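Local coordinates for hydroxyethylphosphonate dioxygenase (Streptomyces albus, PDB 6B9R), which converts 2-hydroxyethylphosphonate to hydroxymethylphosphonate with iron(II) and dioxygen, cleaving the substrate's carbon-carbon bond, at the interface of chains A and B. Sequence-based numbering; all coordinates share one arbitrary frame. Chains: chain A/B, Hydroxyethylphosphonate dioxygenase.

Contact 1: the interface of chains A and B. Residues chain A 58, 72, 76; chain B 58, 72, 76.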
ATOM      1  N   TRP A  58     -22.103 -11.881  -8.434  1.00 22.78           N
ATOM      2  CA  TRP A  58     -20.903 -11.946  -9.256  1.00 28.49           C
ATOM      3  C   TRP A  58     -21.209 -11.545 -10.689  1.00 23.95           C
ATOM      4  O   TRP A  58     -20.359 -10.960 -11.370  1.00 26.12           O
ATOM      5  CB  TRP A  58     -20.307 -13.355  -9.194  1.00 27.90           C
ATOM      6  CG  TRP A  58     -19.110 -13.545 -10.077  1.00 29.35           C
ATOM      7  CD1 TRP A  58     -19.014 -14.360 -11.176  1.00 32.10           C
ATOM      8  CD2 TRP A  58     -17.839 -12.901  -9.945  1.00 29.26           C
ATOM      9  NE1 TRP A  58     -17.763 -14.260 -11.731  1.00 28.94           N
ATOM     10  CE2 TRP A  58     -17.021 -13.374 -10.995  1.00 26.69           C
ATOM     11  CE3 TRP A  58     -17.315 -11.972  -9.046  1.00 31.74           C
ATOM     12  CZ2 TRP A  58     -15.705 -12.946 -11.167  1.00 32.91           C
ATOM     13  CZ3 TRP A  58     -15.999 -11.551  -9.215  1.00 29.84           C
ATOM     14  CH2 TRP A  58     -15.215 -12.039 -10.269  1.00 30.36           C
ATOM     15  N   GLU A  72     -13.205  -6.296 -10.863  1.00 15.85           N
ATOM     16  CA  GLU A  72     -14.041  -7.037  -9.930  1.00 16.54           C
ATOM     17  C   GLU A  72     -13.503  -6.902  -8.511  1.00 25.61           C
ATOM     18  O   GLU A  72     -14.270  -6.736  -7.554  1.00 20.11           O
ATOM     19  CB  GLU A  72     -14.109  -8.506 -10.349  1.00 16.13           C
ATOM     20  CG  GLU A  72     -14.749  -8.764 -11.720  1.00 16.76           C
ATOM     21  CD  GLU A  72     -13.739  -8.765 -12.869  1.00 27.71           C
ATOM     22  OE1 GLU A  72     -12.585  -8.327 -12.663  1.00 27.67           O
ATOM     23  OE2 GLU A  72     -14.106  -9.202 -13.982  1.00 31.11           O
ATOM     24  N   LEU A  76     -15.265  -5.856  -4.260  1.00 20.94           N
ATOM     25  CA  LEU A  76     -15.341  -6.902  -3.256  1.00 16.00           C
ATOM     26  C   LEU A  76     -14.750  -6.426  -1.941  1.00 15.94           C
ATOM     27  O   LEU A  76     -13.616  -5.918  -1.917  1.00 18.18           O
ATOM     28  CB  LEU A  76     -14.602  -8.148  -3.723  1.00 18.34           C
ATOM     29  CG  LEU A  76     -15.283  -8.915  -4.858  1.00 21.28           C
ATOM     30  CD1 LEU A  76     -14.356  -9.989  -5.331  1.00 18.09           C
ATOM     31  CD2 LEU A  76     -16.584  -9.521  -4.380  1.00 25.62           C
TER
ATOM     32  N   TRP B  58     -16.185 -18.586 -10.126  1.00 22.17           N
ATOM     33  CA  TRP B  58     -16.564 -17.927  -8.880  1.00 22.07           C
ATOM     34  C   TRP B  58     -16.872 -18.945  -7.791  1.00 19.90           C
ATOM     35  O   TRP B  58     -16.616 -18.692  -6.605  1.00 21.92           O
ATOM     36  CB  TRP B  58     -17.773 -17.008  -9.108  1.00 23.00           C
ATOM     37  CG  TRP B  58     -18.181 -16.237  -7.869  1.00 26.55           C
ATOM     38  CD1 TRP B  58     -19.361 -16.338  -7.181  1.00 33.71           C
ATOM     39  CD2 TRP B  58     -17.397 -15.255  -7.175  1.00 26.96           C
ATOM     40  NE1 TRP B  58     -19.359 -15.473  -6.106  1.00 28.25           N
ATOM     41  CE2 TRP B  58     -18.167 -14.800  -6.081  1.00 30.68           C
ATOM     42  CE3 TRP B  58     -16.123 -14.718  -7.375  1.00 28.97           C
ATOM     43  CZ2 TRP B  58     -17.700 -13.836  -5.192  1.00 35.84           C
ATOM     44  CZ3 TRP B  58     -15.661 -13.758  -6.496  1.00 33.29           C
ATOM     45  CH2 TRP B  58     -16.448 -13.327  -5.415  1.00 31.58           C
ATOM     46  N   GLU B  72     -11.980 -13.877  -1.370  1.00 19.81           N
ATOM     47  CA  GLU B  72     -12.201 -13.989  -2.810  1.00 22.15           C
ATOM     48  C   GLU B  72     -11.363 -12.966  -3.552  1.00 19.37           C
ATOM     49  O   GLU B  72     -10.757 -13.265  -4.586  1.00 18.58           O
ATOM     50  CB  GLU B  72     -13.684 -13.794  -3.128  1.00 22.21           C
ATOM     51  CG  GLU B  72     -14.595 -14.844  -2.522  1.00 22.60           C
ATOM     52  CD  GLU B  72     -15.205 -14.419  -1.197  1.00 22.63           C
ATOM     53  OE1 GLU B  72     -14.701 -13.451  -0.581  1.00 23.24           O
ATOM     54  OE2 GLU B  72     -16.206 -15.058  -0.797  1.00 29.31           O
ATOM     55  N   LEU B  76      -8.163 -12.838  -7.323  1.00 18.68           N
ATOM     56  CA  LEU B  76      -8.536 -12.191  -8.569  1.00 13.61           C
ATOM     57  C   LEU B  76      -7.409 -11.299  -9.053  1.00 23.12           C
ATOM     58  O   LEU B  76      -6.928 -10.457  -8.286  1.00 25.56           O
ATOM     59  CB  LEU B  76      -9.798 -11.351  -8.377  1.00 15.16           C
ATOM     60  CG  LEU B  76     -11.046 -12.176  -8.110  1.00 20.52           C
ATOM     61  CD1 LEU B  76     -12.124 -11.255  -7.604  1.00 23.03           C
ATOM     62  CD2 LEU B  76     -11.477 -12.869  -9.387  1.00 22.50           C
TER
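A:Trp58 and B:Trp58 lie face to face at the centre of this two-fold patch; their CE3 atoms, 3.4 Å apart, mark the closest approach of the two rings. The planes diverge by 5°, and the six-membered rings stand 4.2 Å apart centroid to centroid, so the stack is parallel but slipped. The slip sets each CB over the partner's five-membered ring, 3.7 Å from A:Trp58 CB to the B:Trp58 ring centroid, which adds a CH-pi contact at both ends. In each copy CG is anti to the backbone N (chi1 177° in A:Trp58), which carries the indole away from helix 58-67 to its mate. Next outward come the leucines: A:Trp58 CH2 and B:Leu76 CD2 meet tip to tip at 3.9 Å. The two leucines cross at about a right angle, with A:Leu76 CD1 and B:Leu76 CD1 tightly packed at 3.4 Å. At the rim A:Glu72 CG lies 3.6 Å from A:Trp58 CH2 of its own chain, leaving carboxylate atoms OE1 and OE2 at the margin; B:Glu72 does the same by symmetry. No nitrogen or oxygen here bonds across. Within this patch the chains meet by stacking and apolar packing, which probably helps hold the pair together.

Contact 2: the interface of chains A and B. Residues chain A 119, 364, 397, 399-400, 421, 423; chain B 219, 223, 227, 231.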
ATOM      1  N   GLN A 119      -8.136 -10.944   7.575  1.00 16.98           N
ATOM      2  CA  GLN A 119      -7.837  -9.531   7.728  1.00 22.05           C
ATOM      3  C   GLN A 119      -6.339  -9.243   7.733  1.00 18.24           C
ATOM      4  O   GLN A 119      -5.950  -8.075   7.825  1.00 17.14           O
ATOM      5  CB  GLN A 119      -8.486  -9.017   9.023  1.00 16.79           C
ATOM      6  CG  GLN A 119     -10.029  -9.063   8.967  1.00 17.36           C
ATOM      7  CD  GLN A 119     -10.700  -9.025  10.333  1.00 17.46           C
ATOM      8  OE1 GLN A 119     -11.011 -10.070  10.898  1.00 17.96           O
ATOM      9  NE2 GLN A 119     -10.947  -7.818  10.858  1.00 17.48           N
ATOM     10  N   HIS A 364      -0.743  -5.461  13.226  1.00 14.16           N
ATOM     11  CA  HIS A 364      -1.348  -6.753  13.548  1.00 14.66           C
ATOM     12  C   HIS A 364      -0.468  -7.470  14.563  1.00 15.46           C
ATOM     13  O   HIS A 364       0.747  -7.296  14.570  1.00 14.36           O
ATOM     14  CB  HIS A 364      -1.454  -7.633  12.300  1.00 13.83           C
ATOM     15  CG  HIS A 364      -2.319  -7.067  11.215  1.00 15.94           C
ATOM     16  ND1 HIS A 364      -3.676  -7.289  11.154  1.00 15.71           N
ATOM     17  CD2 HIS A 364      -2.014  -6.306  10.138  1.00 27.19           C
ATOM     18  CE1 HIS A 364      -4.173  -6.687  10.089  1.00 21.26           C
ATOM     19  NE2 HIS A 364      -3.186  -6.079   9.458  1.00 22.58           N
ATOM     20  N   TYR A 397      -4.681 -14.245  17.168  1.00 14.52           N
ATOM     21  CA  TYR A 397      -4.532 -13.164  16.212  1.00 14.30           C
ATOM     22  C   TYR A 397      -5.219 -11.926  16.774  1.00 18.12           C
ATOM     23  O   TYR A 397      -6.316 -12.029  17.333  1.00 15.22           O
ATOM     24  CB  TYR A 397      -5.142 -13.536  14.857  1.00 14.22           C
ATOM     25  CG  TYR A 397      -5.316 -12.313  14.022  1.00 17.74           C
ATOM     26  CD1 TYR A 397      -4.209 -11.648  13.503  1.00 14.68           C
ATOM     27  CD2 TYR A 397      -6.578 -11.785  13.791  1.00 16.70           C
ATOM     28  CE1 TYR A 397      -4.355 -10.504  12.758  1.00 15.99           C
ATOM     29  CE2 TYR A 397      -6.737 -10.636  13.040  1.00 15.61           C
ATOM     30  CZ  TYR A 397      -5.625 -10.003  12.524  1.00 14.08           C
ATOM     31  OH  TYR A 397      -5.782  -8.851  11.791  1.00 14.77           O
ATOM     32  N   ILE A 399      -6.141  -7.750  15.828  1.00 17.18           N
ATOM     33  CA  ILE A 399      -6.181  -6.680  14.827  1.00 13.81           C
ATOM     34  C   ILE A 399      -5.458  -5.457  15.377  1.00 14.11           C
ATOM     35  O   ILE A 399      -5.267  -5.343  16.603  1.00 15.75           O
ATOM     36  CB  ILE A 399      -7.624  -6.314  14.416  1.00 14.17           C
ATOM     37  CG1 ILE A 399      -8.366  -5.587  15.551  1.00 14.51           C
ATOM     38  CG2 ILE A 399      -8.359  -7.544  13.900  1.00 19.09           C
ATOM     39  CD1 ILE A 399      -9.763  -5.011  15.117  1.00 14.92           C
ATOM     40  N   PRO A 400      -5.045  -4.523  14.514  1.00 15.16           N
ATOM     41  CA  PRO A 400      -4.464  -3.266  15.009  1.00 15.52           C
ATOM     42  C   PRO A 400      -5.400  -2.552  15.977  1.00 19.70           C
ATOM     43  O   PRO A 400      -6.624  -2.633  15.866  1.00 15.88           O
ATOM     44  CB  PRO A 400      -4.269  -2.438  13.731  1.00 14.26           C
ATOM     45  CG  PRO A 400      -4.156  -3.449  12.633  1.00 16.51           C
ATOM     46  CD  PRO A 400      -5.061  -4.591  13.041  1.00 15.62           C
ATOM     47  N   GLY A 421       0.138  -3.709   8.614  1.00 16.93           N
ATOM     48  CA  GLY A 421      -0.921  -4.065   7.707  1.00 22.04           C
ATOM     49  C   GLY A 421      -0.939  -3.143   6.511  1.00 23.89           C
ATOM     50  O   GLY A 421       0.015  -2.403   6.241  1.00 22.35           O
ATOM     51  N   ALA A 423      -2.673  -0.543   6.382  1.00 18.43           N
ATOM     52  CA  ALA A 423      -2.682   0.834   6.878  1.00 22.32           C
ATOM     53  C   ALA A 423      -1.236   1.207   7.206  1.00 21.45           C
ATOM     54  O   ALA A 423      -0.755   1.083   8.337  1.00 20.38           O
ATOM     55  CB  ALA A 423      -3.611   0.987   8.076  1.00 24.45           C
TER
ATOM     56  N   GLU B 219      -9.112  -3.421   4.779  1.00 17.34           N
ATOM     57  CA  GLU B 219      -8.763  -3.821   6.141  1.00 17.80           C
ATOM     58  C   GLU B 219      -9.397  -2.896   7.161  1.00 17.84           C
ATOM     59  O   GLU B 219     -10.005  -3.355   8.131  1.00 18.20           O
ATOM     60  CB  GLU B 219      -7.241  -3.823   6.350  1.00 18.67           C
ATOM     61  CG  GLU B 219      -6.527  -5.079   5.953  1.00 24.04           C
ATOM     62  CD  GLU B 219      -5.028  -4.989   6.240  1.00 32.10           C
ATOM     63  OE1 GLU B 219      -4.643  -4.324   7.236  1.00 25.78           O
ATOM     64  OE2 GLU B 219      -4.248  -5.578   5.464  1.00 35.03           O
ATOM     65  N   PHE B 223     -11.963  -3.312  10.597  1.00 18.94           N
ATOM     66  CA  PHE B 223     -11.621  -2.949  11.971  1.00 19.37           C
ATOM     67  C   PHE B 223     -12.679  -2.046  12.592  1.00 20.88           C
ATOM     68  O   PHE B 223     -12.899  -2.104  13.809  1.00 19.88           O
ATOM     69  CB  PHE B 223     -10.254  -2.253  12.057  1.00 19.29           C
ATOM     70  CG  PHE B 223      -9.113  -3.038  11.461  1.00 19.33           C
ATOM     71  CD1 PHE B 223      -9.140  -4.423  11.425  1.00 19.67           C
ATOM     72  CD2 PHE B 223      -8.007  -2.372  10.934  1.00 19.06           C
ATOM     73  CE1 PHE B 223      -8.076  -5.134  10.857  1.00 22.34           C
ATOM     74  CE2 PHE B 223      -6.956  -3.071  10.366  1.00 19.13           C
ATOM     75  CZ  PHE B 223      -6.995  -4.452  10.323  1.00 19.47           C
ATOM     76  N   VAL B 227     -11.282   1.987  15.695  1.00 18.91           N
ATOM     77  CA  VAL B 227      -9.885   1.621  15.479  1.00 20.06           C
ATOM     78  C   VAL B 227      -9.273   2.486  14.386  1.00 20.90           C
ATOM     79  O   VAL B 227      -8.142   2.963  14.520  1.00 18.84           O
ATOM     80  CB  VAL B 227      -9.751   0.119  15.155  1.00 17.69           C
ATOM     81  CG1 VAL B 227      -8.353  -0.187  14.582  1.00 17.12           C
ATOM     82  CG2 VAL B 227      -9.963  -0.708  16.417  1.00 20.79           C
ATOM     83  N   LEU B 231      -5.864   5.150  14.531  1.00 17.26           N
ATOM     84  CA  LEU B 231      -4.628   4.956  13.780  1.00 18.81           C
ATOM     85  C   LEU B 231      -4.179   6.206  13.035  1.00 18.58           C
ATOM     86  O   LEU B 231      -3.069   6.214  12.485  1.00 21.22           O
ATOM     87  CB  LEU B 231      -4.791   3.805  12.782  1.00 16.74           C
ATOM     88  CG  LEU B 231      -5.136   2.435  13.377  1.00 19.37           C
ATOM     89  CD1 LEU B 231      -5.419   1.402  12.288  1.00 26.71           C
ATOM     90  CD2 LEU B 231      -4.004   1.971  14.281  1.00 20.86           C
TER
HETATM   91  O   HOH W   1      -3.784  -2.195   8.695  1.00 23.23           O
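B:Phe223 drives its ring among A:Ile399, A:Pro400 and A:His364, and can be traced outward from its CB. That CB passes the CD1 methyl of A:Ile399 at 4.1 Å; ring atom CD1 meets the same methyl, CE1 lies against CB of A:Ile399, and CE2 against CG and CD of A:Pro400. At the tip, CZ of B:Phe223 touches CD of A:Pro400 at 3.3 Å and CE1 of A:His364 at 3.6 Å. The proline CD sits over one ring face, while the backbone O of B:Glu219 covers the other, 3.4 Å above the plane. Its chi1 of -55° puts CG anti to the carbonyl carbon and sends the ring towards chain A. Beside this wedge, A:His364 NE2 donates to B:Glu219 OE1 at 3.2 Å (148° at H), near the imidazole plane but 56° out of the carboxylate plane. A:Tyr397 OH hydrogen-bonds A:His364 ND1 at 2.7 Å, in the imidazole plane at the ring edge, and so probably fixes its rotation. This aromatic wedge with a polar side probably helps hold B helix 215-223 against chain A. Water 1 also bridges the chains, 2.7 Å from B:Glu219 OE1 and 3.1 Å from the backbone N of A:Ala423.

Contact 3: the interface of chains A and B. Residues chain A 150, 187, 217, 221; chain B 16, 20, 442-443.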
ATOM      1  N   LEU A 150       7.339 -16.532  -1.916  1.00 24.28           N
ATOM      2  CA  LEU A 150       7.187 -15.080  -1.967  1.00 31.14           C
ATOM      3  C   LEU A 150       7.185 -14.464  -0.572  1.00 23.90           C
ATOM      4  O   LEU A 150       7.770 -13.397  -0.361  1.00 29.21           O
ATOM      5  CB  LEU A 150       5.907 -14.694  -2.715  1.00 35.64           C
ATOM      6  CG  LEU A 150       5.596 -13.188  -2.679  1.00 34.29           C
ATOM      7  CD1 LEU A 150       6.769 -12.340  -3.193  1.00 29.95           C
ATOM      8  CD2 LEU A 150       4.319 -12.860  -3.439  1.00 33.73           C
ATOM      9  N   PHE A 187      11.674 -15.414  -1.576  1.00 21.21           N
ATOM     10  CA  PHE A 187      12.255 -16.340  -2.550  1.00 24.41           C
ATOM     11  C   PHE A 187      13.670 -16.800  -2.192  1.00 24.05           C
ATOM     12  O   PHE A 187      14.381 -17.352  -3.041  1.00 23.03           O
ATOM     13  CB  PHE A 187      12.225 -15.740  -3.959  1.00 21.94           C
ATOM     14  CG  PHE A 187      10.841 -15.521  -4.476  1.00 25.67           C
ATOM     15  CD1 PHE A 187      10.024 -16.604  -4.771  1.00 23.48           C
ATOM     16  CD2 PHE A 187      10.346 -14.241  -4.646  1.00 25.40           C
ATOM     17  CE1 PHE A 187       8.744 -16.418  -5.241  1.00 25.59           C
ATOM     18  CE2 PHE A 187       9.064 -14.047  -5.126  1.00 23.19           C
ATOM     19  CZ  PHE A 187       8.258 -15.142  -5.415  1.00 25.49           C
ATOM     20  N   GLN A 217       1.145  -6.329  -6.180  1.00 16.62           N
ATOM     21  CA  GLN A 217       1.383  -7.482  -7.046  1.00 16.88           C
ATOM     22  C   GLN A 217       0.463  -7.456  -8.259  1.00 18.93           C
ATOM     23  O   GLN A 217       0.901  -7.712  -9.385  1.00 17.45           O
ATOM     24  CB  GLN A 217       1.176  -8.777  -6.256  1.00 20.01           C
ATOM     25  CG  GLN A 217       1.668 -10.057  -6.937  1.00 19.18           C
ATOM     26  CD  GLN A 217       0.753 -10.560  -8.038  1.00 23.43           C
ATOM     27  OE1 GLN A 217      -0.433 -10.244  -8.071  1.00 17.14           O
ATOM     28  NE2 GLN A 217       1.312 -11.344  -8.958  1.00 19.55           N
ATOM     29  N   ALA A 221       1.962  -7.014 -11.934  1.00 17.73           N
ATOM     30  CA  ALA A 221       1.788  -8.166 -12.814  1.00 18.00           C
ATOM     31  C   ALA A 221       1.269  -7.753 -14.190  1.00 20.13           C
ATOM     32  O   ALA A 221       1.605  -8.395 -15.193  1.00 19.99           O
ATOM     33  CB  ALA A 221       0.843  -9.182 -12.170  1.00 17.88           C
TER
ATOM     34  N   ARG B  16      -2.938 -15.289 -15.068  1.00 17.25           N
ATOM     35  CA  ARG B  16      -2.639 -14.587 -13.819  1.00 16.85           C
ATOM     36  C   ARG B  16      -3.479 -15.131 -12.668  1.00 21.76           C
ATOM     37  O   ARG B  16      -2.968 -15.299 -11.553  1.00 17.16           O
ATOM     38  CB  ARG B  16      -2.849 -13.073 -13.948  1.00 17.70           C
ATOM     39  CG  ARG B  16      -1.770 -12.362 -14.771  1.00 22.47           C
ATOM     40  CD  ARG B  16      -1.753 -10.837 -14.551  1.00 20.21           C
ATOM     41  NE  ARG B  16      -3.019 -10.166 -14.879  1.00 16.65           N
ATOM     42  CZ  ARG B  16      -3.431  -9.914 -16.118  1.00 24.07           C
ATOM     43  NH1 ARG B  16      -2.698 -10.298 -17.155  1.00 20.63           N
ATOM     44  NH2 ARG B  16      -4.588  -9.301 -16.327  1.00 21.23           N
ATOM     45  N   LEU B  20      -2.230 -16.992  -9.088  1.00 16.72           N
ATOM     46  CA  LEU B  20      -2.613 -16.560  -7.742  1.00 16.43           C
ATOM     47  C   LEU B  20      -3.143 -17.731  -6.924  1.00 18.34           C
ATOM     48  O   LEU B  20      -2.935 -17.783  -5.708  1.00 20.92           O
ATOM     49  CB  LEU B  20      -3.675 -15.454  -7.804  1.00 17.17           C
ATOM     50  CG  LEU B  20      -3.300 -14.069  -8.328  1.00 17.11           C
ATOM     51  CD1 LEU B  20      -4.526 -13.146  -8.423  1.00 18.49           C
ATOM     52  CD2 LEU B  20      -2.219 -13.442  -7.472  1.00 16.00           C
ATOM     53  N   TYR B 442       7.359 -13.589  -8.846  1.00 23.21           N
ATOM     54  CA  TYR B 442       6.527 -12.641  -8.118  1.00 22.46           C
ATOM     55  C   TYR B 442       5.333 -12.215  -8.964  1.00 24.83           C
ATOM     56  O   TYR B 442       4.204 -12.118  -8.469  1.00 21.27           O
ATOM     57  CB  TYR B 442       7.373 -11.438  -7.701  1.00 22.53           C
ATOM     58  CG  TYR B 442       6.573 -10.261  -7.197  1.00 21.80           C
ATOM     59  CD1 TYR B 442       5.749 -10.383  -6.084  1.00 23.80           C
ATOM     60  CD2 TYR B 442       6.641  -9.031  -7.825  1.00 21.63           C
ATOM     61  CE1 TYR B 442       5.012  -9.306  -5.614  1.00 28.31           C
ATOM     62  CE2 TYR B 442       5.913  -7.949  -7.351  1.00 21.01           C
ATOM     63  CZ  TYR B 442       5.103  -8.099  -6.248  1.00 20.55           C
ATOM     64  OH  TYR B 442       4.377  -7.027  -5.783  1.00 19.98           O
ATOM     65  N   ILE B 443       5.566 -11.983 -10.255  1.00 22.11           N
ATOM     66  CA  ILE B 443       4.478 -11.621 -11.157  1.00 21.83           C
ATOM     67  C   ILE B 443       3.532 -12.795 -11.370  1.00 21.56           C
ATOM     68  O   ILE B 443       2.305 -12.624 -11.408  1.00 20.99           O
ATOM     69  CB  ILE B 443       5.062 -11.108 -12.481  1.00 22.01           C
ATOM     70  CG1 ILE B 443       5.551  -9.682 -12.292  1.00 30.50           C
ATOM     71  CG2 ILE B 443       4.021 -11.193 -13.597  1.00 24.56           C
ATOM     72  CD1 ILE B 443       6.352  -9.199 -13.445  1.00 32.12           C
TER
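The side-chain amide of A:Gln217 donates from NE2 to the backbone O of B:Tyr442 at 3.0 Å. The bond is nearly straight, 171° at H, with the acceptor in the amide plane and the donor in the carbonyl plane. B:Ile443 O is also close, 2.9 Å from A:Gln217 NE2, but neither N-H of the amide is aimed at it, so the pair is a close contact and not a hydrogen bond. CG of A:Gln217 is anti to the backbone N (chi1 -168°) and the chain bends at chi2, which turns the amide towards the end of B helix 439-443. On the way, CG passes over a face of the B:Tyr442 ring at CE1, 3.7 Å away, and the amide stands almost upright to that ring, 87° between planes. An alanine here would probably leave the carbonyl of B:Tyr442 without this donor and open a gap beside its ring. Next to this, at the CD1 edge of the B:Tyr442 ring, A:Leu150 CD1 packs 3.6 Å from CD1, and CE2 of A:Phe187 approaches the tyrosine CB. At the opposite end, A:Ala221 packs its CA on B:Ile443 CG2 at 3.8 Å and its CB near CD of B:Arg16, while B:Leu20 CD2 lies by A:Gln217 OE1. Because A:Leu150 directly follows the iron ligand A:His149, this docking of B's C-terminal helix may help brace the active-site loop, besides probably helping to hold the two chains together.

Measured between the centres of their C-alpha atoms, contact 1 lies about 18 Å from contact 3 and 22 Å from contact 2, while contacts 2 and 3 are about 24 Å apart. In contact 1 Trp58 and Leu76 meet their own copies, so the patch lies on the two-fold axis; contacts 2 and 3 each recur with the chains exchanged. Helix 215-223 serves both, from chain B in contact 2 (B:Glu219, B:Phe223) and from chain A in contact 3 (A:Gln217, A:Ala221); by the two-fold each copy does both. This suggests an interlocked dimer, although the coordinates alone do not prove its state in solution.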